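PDB 4ZM4: aminotransferase from Streptomyces pactum, which belongs to the class-III aminotransferases, a family of pyridoxal-5'-phosphate-dependent enzymes, and adopts their fold as a two-chain assembly. Local coordinates for residues B[192-204]-B[227-240]. The protein carries 1 engineered substitution. Numbering follows the deposited sequence.
Sequences QLGWNDPDALREL and IPPAPGFLQLLREL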
ATOM      1  N   GLN B 192       2.149 -25.205  -4.142  1.00 17.02           N
ATOM      2  CA  GLN B 192       2.277 -25.197  -2.703  1.00 16.41           C
ATOM      3  C   GLN B 192       2.744 -26.552  -2.189  1.00 16.78           C
ATOM      4  O   GLN B 192       2.360 -27.590  -2.736  1.00 15.88           O
ATOM      5  CB  GLN B 192       0.949 -24.817  -2.062  1.00 16.14           C
ATOM      6  CG  GLN B 192       1.072 -24.267  -0.671  1.00 16.14           C
ATOM      7  CD  GLN B 192      -0.233 -23.782  -0.047  1.00 17.15           C
ATOM      8  OE1 GLN B 192      -0.315 -22.634   0.351  1.00 18.98           O
ATOM      9  NE2 GLN B 192      -1.254 -24.633   0.008  1.00 17.26           N
ATOM     10  N   LEU B 193       3.576 -26.514  -1.135  1.00 17.33           N
ATOM     11  CA  LEU B 193       3.969 -27.666  -0.350  1.00 18.48           C
ATOM     12  C   LEU B 193       3.721 -27.400   1.132  1.00 18.13           C
ATOM     13  O   LEU B 193       3.520 -26.283   1.541  1.00 18.72           O
ATOM     14  CB  LEU B 193       5.484 -27.890  -0.457  1.00 21.07           C
ATOM     15  CG  LEU B 193       6.160 -27.942  -1.808  1.00 20.96           C
ATOM     16  CD1 LEU B 193       7.651 -27.978  -1.589  1.00 21.06           C
ATOM     17  CD2 LEU B 193       5.685 -29.179  -2.562  1.00 21.42           C
ATOM     18  N   GLY B 194       3.823 -28.442   1.944  1.00 17.97           N
ATOM     19  CA  GLY B 194       3.801 -28.318   3.385  1.00 18.74           C
ATOM     20  C   GLY B 194       5.135 -27.786   3.911  1.00 20.06           C
ATOM     21  O   GLY B 194       6.208 -28.156   3.414  1.00 23.01           O
ATOM     22  N   TRP B 195       5.046 -26.947   4.931  1.00 19.38           N
ATOM     23  CA  TRP B 195       6.186 -26.378   5.621  1.00 19.54           C
ATOM     24  C   TRP B 195       6.994 -27.503   6.263  1.00 20.56           C
ATOM     25  O   TRP B 195       6.409 -28.471   6.716  1.00 24.15           O
ATOM     26  CB  TRP B 195       5.663 -25.443   6.694  1.00 18.73           C
ATOM     27  CG  TRP B 195       6.679 -24.631   7.504  1.00 20.60           C
ATOM     28  CD1 TRP B 195       6.614 -24.375   8.832  1.00 19.67           C
ATOM     29  CD2 TRP B 195       7.835 -23.917   7.026  1.00 19.18           C
ATOM     30  NE1 TRP B 195       7.638 -23.567   9.209  1.00 18.11           N
ATOM     31  CE2 TRP B 195       8.405 -23.277   8.128  1.00 17.84           C
ATOM     32  CE3 TRP B 195       8.434 -23.777   5.779  1.00 19.69           C
ATOM     33  CZ2 TRP B 195       9.530 -22.502   8.038  1.00 19.34           C
ATOM     34  CZ3 TRP B 195       9.580 -23.016   5.689  1.00 19.99           C
ATOM     35  CH2 TRP B 195      10.129 -22.403   6.816  1.00 19.67           C
ATOM     36  N   ASN B 196       8.317 -27.386   6.238  1.00 20.37           N
ATOM     37  CA  ASN B 196       9.231 -28.329   6.845  1.00 22.22           C
ATOM     38  C   ASN B 196       9.071 -29.763   6.361  1.00 24.50           C
ATOM     39  O   ASN B 196       9.168 -30.704   7.140  1.00 27.46           O
ATOM     40  CB  ASN B 196       9.124 -28.252   8.364  1.00 22.35           C
ATOM     41  CG  ASN B 196       9.707 -26.956   8.927  1.00 22.48           C
ATOM     42  OD1 ASN B 196      10.737 -26.481   8.461  1.00 22.60           O
ATOM     43  ND2 ASN B 196       9.063 -26.396   9.928  1.00 22.56           N
ATOM     44  N   ASP B 197       8.814 -29.938   5.063  1.00 26.85           N
ATOM     45  CA  ASP B 197       8.708 -31.288   4.436  1.00 25.52           C
ATOM     46  C   ASP B 197       9.807 -31.447   3.392  1.00 23.43           C
ATOM     47  O   ASP B 197       9.562 -31.225   2.211  1.00 23.65           O
ATOM     48  CB  ASP B 197       7.330 -31.462   3.790  1.00 25.66           C
ATOM     49  CG  ASP B 197       7.096 -32.876   3.299  1.00 27.18           C
ATOM     50  OD1 ASP B 197       8.066 -33.652   3.172  1.00 28.79           O
ATOM     51  OD2 ASP B 197       5.933 -33.229   3.059  1.00 28.85           O
ATOM     52  N   PRO B 198      11.039 -31.820   3.818  1.00 23.81           N
ATOM     53  CA  PRO B 198      12.177 -31.885   2.873  1.00 22.93           C
ATOM     54  C   PRO B 198      12.026 -32.883   1.712  1.00 21.62           C
ATOM     55  O   PRO B 198      12.450 -32.598   0.598  1.00 22.26           O
ATOM     56  CB  PRO B 198      13.376 -32.229   3.759  1.00 24.08           C
ATOM     57  CG  PRO B 198      12.836 -32.628   5.076  1.00 24.21           C
ATOM     58  CD  PRO B 198      11.422 -32.180   5.195  1.00 24.04           C
ATOM     59  N   ASP B 199      11.432 -34.035   1.973  1.00 22.77           N
ATOM     60  CA  ASP B 199      11.173 -35.031   0.918  1.00 24.02           C
ATOM     61  C   ASP B 199      10.346 -34.409  -0.221  1.00 22.07           C
ATOM     62  O   ASP B 199      10.722 -34.479  -1.364  1.00 20.57           O
ATOM     63  CB  ASP B 199      10.405 -36.239   1.482  1.00 24.97           C
ATOM     64  CG  ASP B 199      11.245 -37.103   2.429  1.00 28.96           C
ATOM     65  OD1 ASP B 199      12.501 -37.068   2.357  1.00 27.59           O
ATOM     66  OD2 ASP B 199      10.616 -37.849   3.250  1.00 31.30           O
ATOM     67  N   ALA B 200       9.231 -33.774   0.139  1.00 20.30           N
ATOM     68  CA  ALA B 200       8.335 -33.153  -0.822  1.00 19.16           C
ATOM     69  C   ALA B 200       9.032 -32.059  -1.598  1.00 18.53           C
ATOM     70  O   ALA B 200       8.893 -31.945  -2.813  1.00 19.96           O
ATOM     71  CB  ALA B 200       7.101 -32.595  -0.101  1.00 19.93           C
ATOM     72  N   LEU B 201       9.834 -31.277  -0.902  1.00 19.15           N
ATOM     73  CA  LEU B 201      10.596 -30.201  -1.525  1.00 19.10           C
ATOM     74  C   LEU B 201      11.626 -30.726  -2.508  1.00 19.38           C
ATOM     75  O   LEU B 201      11.838 -30.145  -3.588  1.00 19.44           O
ATOM     76  CB  LEU B 201      11.293 -29.361  -0.430  1.00 18.29           C
ATOM     77  CG  LEU B 201      12.056 -28.132  -0.940  1.00 18.25           C
ATOM     78  CD1 LEU B 201      11.123 -27.083  -1.531  1.00 18.69           C
ATOM     79  CD2 LEU B 201      12.873 -27.539   0.191  1.00 18.36           C
ATOM     80  N   ARG B 202      12.310 -31.794  -2.115  1.00 21.45           N
ATOM     81  CA  ARG B 202      13.310 -32.426  -2.994  1.00 23.99           C
ATOM     82  C   ARG B 202      12.638 -32.996  -4.229  1.00 24.66           C
ATOM     83  O   ARG B 202      13.146 -32.856  -5.347  1.00 26.55           O
ATOM     84  CB  ARG B 202      14.035 -33.554  -2.261  1.00 25.39           C
ATOM     85  CG  ARG B 202      15.053 -33.101  -1.233  1.00 26.92           C
ATOM     86  CD  ARG B 202      15.755 -34.315  -0.659  1.00 29.72           C
ATOM     87  NE  ARG B 202      17.032 -33.924  -0.070  1.00 33.73           N
ATOM     88  CZ  ARG B 202      17.263 -33.772   1.234  1.00 36.76           C
ATOM     89  NH1 ARG B 202      16.290 -33.987   2.133  1.00 38.71           N
ATOM     90  NH2 ARG B 202      18.488 -33.424   1.645  1.00 34.86           N
ATOM     91  N   GLU B 203      11.494 -33.641  -4.036  1.00 27.15           N
ATOM     92  CA  GLU B 203      10.787 -34.260  -5.157  1.00 32.18           C
ATOM     93  C   GLU B 203      10.324 -33.190  -6.142  1.00 31.09           C
ATOM     94  O   GLU B 203      10.549 -33.296  -7.366  1.00 31.57           O
ATOM     95  CB  GLU B 203       9.614 -35.107  -4.694  1.00 35.51           C
ATOM     96  CG  GLU B 203       9.290 -36.208  -5.694  1.00 44.22           C
ATOM     97  CD  GLU B 203       7.838 -36.649  -5.666  1.00 50.50           C
ATOM     98  OE1 GLU B 203       7.308 -37.032  -6.738  1.00 54.94           O
ATOM     99  OE2 GLU B 203       7.242 -36.640  -4.566  1.00 57.16           O
ATOM    100  N   LEU B 204       9.773 -32.106  -5.593  1.00 29.16           N
ATOM    101  CA  LEU B 204       9.371 -30.979  -6.423  1.00 28.07           C
ATOM    102  C   LEU B 204      10.536 -30.523  -7.312  1.00 26.14           C
ATOM    103  O   LEU B 204      10.402 -30.465  -8.525  1.00 25.51           O
ATOM    104  CB  LEU B 204       8.885 -29.798  -5.577  1.00 26.48           C
ATOM    105  CG  LEU B 204       8.521 -28.560  -6.408  1.00 25.78           C
ATOM    106  CD1 LEU B 204       7.406 -28.849  -7.394  1.00 24.11           C
ATOM    107  CD2 LEU B 204       8.105 -27.435  -5.485  1.00 27.93           C
ATOM    108  N   ILE B 227       5.896 -21.319  13.880  1.00 26.18           N
ATOM    109  CA  ILE B 227       6.651 -22.534  13.604  1.00 24.29           C
ATOM    110  C   ILE B 227       7.993 -22.191  12.955  1.00 22.73           C
ATOM    111  O   ILE B 227       8.058 -21.855  11.766  1.00 20.98           O
ATOM    112  CB  ILE B 227       5.846 -23.525  12.724  1.00 23.52           C
ATOM    113  CG1 ILE B 227       4.486 -23.794  13.376  1.00 24.31           C
ATOM    114  CG2 ILE B 227       6.619 -24.824  12.556  1.00 22.32           C
ATOM    115  CD1 ILE B 227       3.533 -24.612  12.528  1.00 24.88           C
ATOM    116  N   PRO B 228       9.073 -22.315  13.727  1.00 21.24           N
ATOM    117  CA  PRO B 228      10.369 -22.102  13.138  1.00 20.93           C
ATOM    118  C   PRO B 228      10.731 -23.187  12.119  1.00 20.14           C
ATOM    119  O   PRO B 228      10.084 -24.244  12.051  1.00 19.44           O
ATOM    120  CB  PRO B 228      11.320 -22.154  14.343  1.00 22.28           C
ATOM    121  CG  PRO B 228      10.645 -23.047  15.319  1.00 23.11           C
ATOM    122  CD  PRO B 228       9.161 -22.926  15.069  1.00 23.00           C
ATOM    123  N   PRO B 229      11.745 -22.923  11.302  1.00 19.88           N
ATOM    124  CA  PRO B 229      12.106 -23.942  10.330  1.00 20.42           C
ATOM    125  C   PRO B 229      12.814 -25.088  11.052  1.00 21.11           C
ATOM    126  O   PRO B 229      13.577 -24.848  11.994  1.00 20.30           O
ATOM    127  CB  PRO B 229      13.061 -23.200   9.400  1.00 20.83           C
ATOM    128  CG  PRO B 229      13.699 -22.169  10.278  1.00 20.57           C
ATOM    129  CD  PRO B 229      12.697 -21.806  11.336  1.00 19.31           C
ATOM    130  N   ALA B 230      12.562 -26.318  10.621  1.00 22.41           N
ATOM    131  CA  ALA B 230      13.256 -27.488  11.145  1.00 22.28           C
ATOM    132  C   ALA B 230      14.747 -27.358  10.863  1.00 23.25           C
ATOM    133  O   ALA B 230      15.150 -26.739   9.873  1.00 24.37           O
ATOM    134  CB  ALA B 230      12.718 -28.752  10.503  1.00 21.15           C
ATOM    135  N   PRO B 231      15.582 -27.947  11.722  1.00 25.57           N
ATOM    136  CA  PRO B 231      17.036 -27.980  11.485  1.00 25.25           C
ATOM    137  C   PRO B 231      17.372 -28.377  10.048  1.00 23.94           C
ATOM    138  O   PRO B 231      16.901 -29.410   9.566  1.00 24.76           O
ATOM    139  CB  PRO B 231      17.532 -29.056  12.462  1.00 27.13           C
ATOM    140  CG  PRO B 231      16.518 -29.071  13.572  1.00 27.57           C
ATOM    141  CD  PRO B 231      15.193 -28.732  12.916  1.00 28.23           C
ATOM    142  N   GLY B 232      18.135 -27.526   9.366  1.00 23.45           N
ATOM    143  CA  GLY B 232      18.576 -27.769   7.987  1.00 22.57           C
ATOM    144  C   GLY B 232      17.614 -27.413   6.849  1.00 23.13           C
ATOM    145  O   GLY B 232      17.985 -27.542   5.671  1.00 19.53           O
ATOM    146  N   PHE B 233      16.379 -26.999   7.169  1.00 20.36           N
ATOM    147  CA  PHE B 233      15.398 -26.786   6.124  1.00 19.87           C
ATOM    148  C   PHE B 233      15.704 -25.567   5.273  1.00 18.24           C
ATOM    149  O   PHE B 233      15.673 -25.644   4.042  1.00 18.05           O
ATOM    150  CB  PHE B 233      13.992 -26.713   6.679  1.00 21.35           C
ATOM    151  CG  PHE B 233      12.943 -26.837   5.632  1.00 21.87           C
ATOM    152  CD1 PHE B 233      12.707 -28.058   5.025  1.00 22.16           C
ATOM    153  CD2 PHE B 233      12.196 -25.731   5.232  1.00 21.62           C
ATOM    154  CE1 PHE B 233      11.697 -28.193   4.073  1.00 20.66           C
ATOM    155  CE2 PHE B 233      11.220 -25.853   4.263  1.00 20.35           C
ATOM    156  CZ  PHE B 233      10.963 -27.081   3.687  1.00 20.76           C
ATOM    157  N   LEU B 234      16.002 -24.439   5.894  1.00 18.42           N
ATOM    158  CA  LEU B 234      16.390 -23.251   5.130  1.00 18.77           C
ATOM    159  C   LEU B 234      17.660 -23.503   4.330  1.00 19.65           C
ATOM    160  O   LEU B 234      17.803 -23.011   3.205  1.00 20.84           O
ATOM    161  CB  LEU B 234      16.568 -22.034   6.032  1.00 19.26           C
ATOM    162  CG  LEU B 234      15.304 -21.582   6.759  1.00 19.46           C
ATOM    163  CD1 LEU B 234      15.634 -20.380   7.639  1.00 19.52           C
ATOM    164  CD2 LEU B 234      14.186 -21.247   5.770  1.00 19.96           C
ATOM    165  N   GLN B 235      18.596 -24.252   4.900  1.00 19.48           N
ATOM    166  CA  GLN B 235      19.847 -24.550   4.219  1.00 20.90           C
ATOM    167  C   GLN B 235      19.499 -25.321   2.944  1.00 21.18           C
ATOM    168  O   GLN B 235      20.055 -25.056   1.870  1.00 22.47           O
ATOM    169  CB  GLN B 235      20.790 -25.361   5.129  1.00 21.90           C
ATOM    170  CG  GLN B 235      21.349 -24.565   6.314  1.00 24.23           C
ATOM    171  CD  GLN B 235      20.344 -24.263   7.435  1.00 24.90           C
ATOM    172  OE1 GLN B 235      19.192 -24.752   7.441  1.00 27.30           O
ATOM    173  NE2 GLN B 235      20.795 -23.502   8.419  1.00 23.74           N
ATOM    174  N   LEU B 236      18.594 -26.283   3.090  1.00 20.38           N
ATOM    175  CA  LEU B 236      18.172 -27.124   1.994  1.00 21.58           C
ATOM    176  C   LEU B 236      17.530 -26.295   0.903  1.00 23.55           C
ATOM    177  O   LEU B 236      17.777 -26.539  -0.287  1.00 24.66           O
ATOM    178  CB  LEU B 236      17.201 -28.208   2.479  1.00 21.16           C
ATOM    179  CG  LEU B 236      16.647 -29.153   1.402  1.00 21.37           C
ATOM    180  CD1 LEU B 236      17.752 -29.925   0.700  1.00 19.78           C
ATOM    181  CD2 LEU B 236      15.635 -30.122   2.011  1.00 22.08           C
ATOM    182  N   LEU B 237      16.705 -25.326   1.301  1.00 23.27           N
ATOM    183  CA  LEU B 237      16.027 -24.449   0.355  1.00 22.70           C
ATOM    184  C   LEU B 237      17.001 -23.654  -0.446  1.00 20.96           C
ATOM    185  O   LEU B 237      16.900 -23.555  -1.665  1.00 22.59           O
ATOM    186  CB  LEU B 237      15.096 -23.479   1.079  1.00 24.79           C
ATOM    187  CG  LEU B 237      13.608 -23.747   1.036  1.00 27.93           C
ATOM    188  CD1 LEU B 237      12.910 -22.700   1.905  1.00 30.82           C
ATOM    189  CD2 LEU B 237      13.078 -23.683  -0.401  1.00 27.77           C
ATOM    190  N   ARG B 238      17.954 -23.059   0.246  1.00 20.63           N
ATOM    191  CA  ARG B 238      19.043 -22.294  -0.384  1.00 19.22           C
ATOM    192  C   ARG B 238      19.836 -23.153  -1.380  1.00 19.39           C
ATOM    193  O   ARG B 238      20.298 -22.663  -2.421  1.00 17.04           O
ATOM    194  CB  ARG B 238      19.991 -21.717   0.714  1.00 18.81           C
ATOM    195  CG  ARG B 238      21.276 -21.042   0.215  1.00 18.77           C
ATOM    196  CD  ARG B 238      21.030 -19.756  -0.549  1.00 19.86           C
ATOM    197  NE  ARG B 238      20.408 -19.926  -1.859  1.00 20.59           N
ATOM    198  CZ  ARG B 238      20.064 -18.928  -2.685  1.00 22.59           C
ATOM    199  NH1 ARG B 238      20.321 -17.644  -2.376  1.00 23.58           N
ATOM    200  NH2 ARG B 238      19.475 -19.208  -3.840  1.00 23.53           N
ATOM    201  N   GLU B 239      20.042 -24.425  -1.047  1.00 19.88           N
ATOM    202  CA  GLU B 239      20.826 -25.276  -1.928  1.00 22.57           C
ATOM    203  C   GLU B 239      20.048 -25.604  -3.204  1.00 20.08           C
ATOM    204  O   GLU B 239      20.591 -25.536  -4.285  1.00 17.24           O
ATOM    205  CB  GLU B 239      21.225 -26.558  -1.201  1.00 27.65           C
ATOM    206  CG  GLU B 239      22.331 -27.354  -1.878  1.00 32.51           C
ATOM    207  CD  GLU B 239      22.615 -28.653  -1.139  1.00 37.43           C
ATOM    208  OE1 GLU B 239      22.898 -28.587   0.077  1.00 47.23           O
ATOM    209  OE2 GLU B 239      22.583 -29.728  -1.756  1.00 35.84           O
ATOM    210  N   LEU B 240      18.782 -25.991  -3.043  1.00 19.88           N
ATOM    211  CA  LEU B 240      17.969 -26.415  -4.171  1.00 19.47           C
ATOM    212  C   LEU B 240      17.725 -25.247  -5.096  1.00 19.24           C
ATOM    213  O   LEU B 240      17.961 -25.356  -6.291  1.00 20.02           O
ATOM    214  CB  LEU B 240      16.637 -27.032  -3.708  1.00 20.11           C
ATOM    215  CG  LEU B 240      16.737 -28.377  -2.984  1.00 19.67           C
ATOM    216  CD1 LEU B 240      15.392 -28.802  -2.420  1.00 19.09           C
ATOM    217  CD2 LEU B 240      17.269 -29.479  -3.876  1.00 20.36           C
TER
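Trp-195 and Asn-196, in the loop between strand 190-193 and helix 198-208, hook onto residues 227-230, which lead into helix 233-244. The axes of 198-204 and 233-240 run parallel, 11.0 Å apart at closest approach, side by side on the mixed seven-stranded sheet of a fold type I large domain, where Leu-201 touches Phe-146 and Leu-237 touches Val-215.

Three hydrogen bonds join the loops. Indole NE1 of Trp-195 donates to Ile-227 O (3.1 Å), which lies in the ring plane at its edge; the broad indole thus combines a polar N-H edge with apolar surface. The amide of Asn-196 serves both ways: ND2 donates to Pro-228 O (3.2 Å), while OD1 accepts from Ala-230 N (2.8 Å) along a nearly straight N-H path of 171°, though Ala-230 N sits above the plane of the Asn-196 amide. A side chain with both donor and acceptor suits this proline-rich run, where few backbone N-H groups remain; ND2 also reaches Arg-385 O.

With CG anti to the backbone N (chi1 -166°), the Phe-233 ring is sent toward 192-204. There its face receives Asn-196 CA in a CH-pi contact over the ring centre, and its edge meets the six-membered ring of Trp-195 in an offset edge-to-face pair, planes at 86°.

Between the helices, Leu-201 is a knob among Phe-233, Leu-236, Leu-237 and Leu-240; its forked, apolar end sets CG and CD2 against Leu-240 CD1. At the outer margin Leu-236 CD1 lies over one face of the Arg-202 guanidinium, 3.7 Å from NH2.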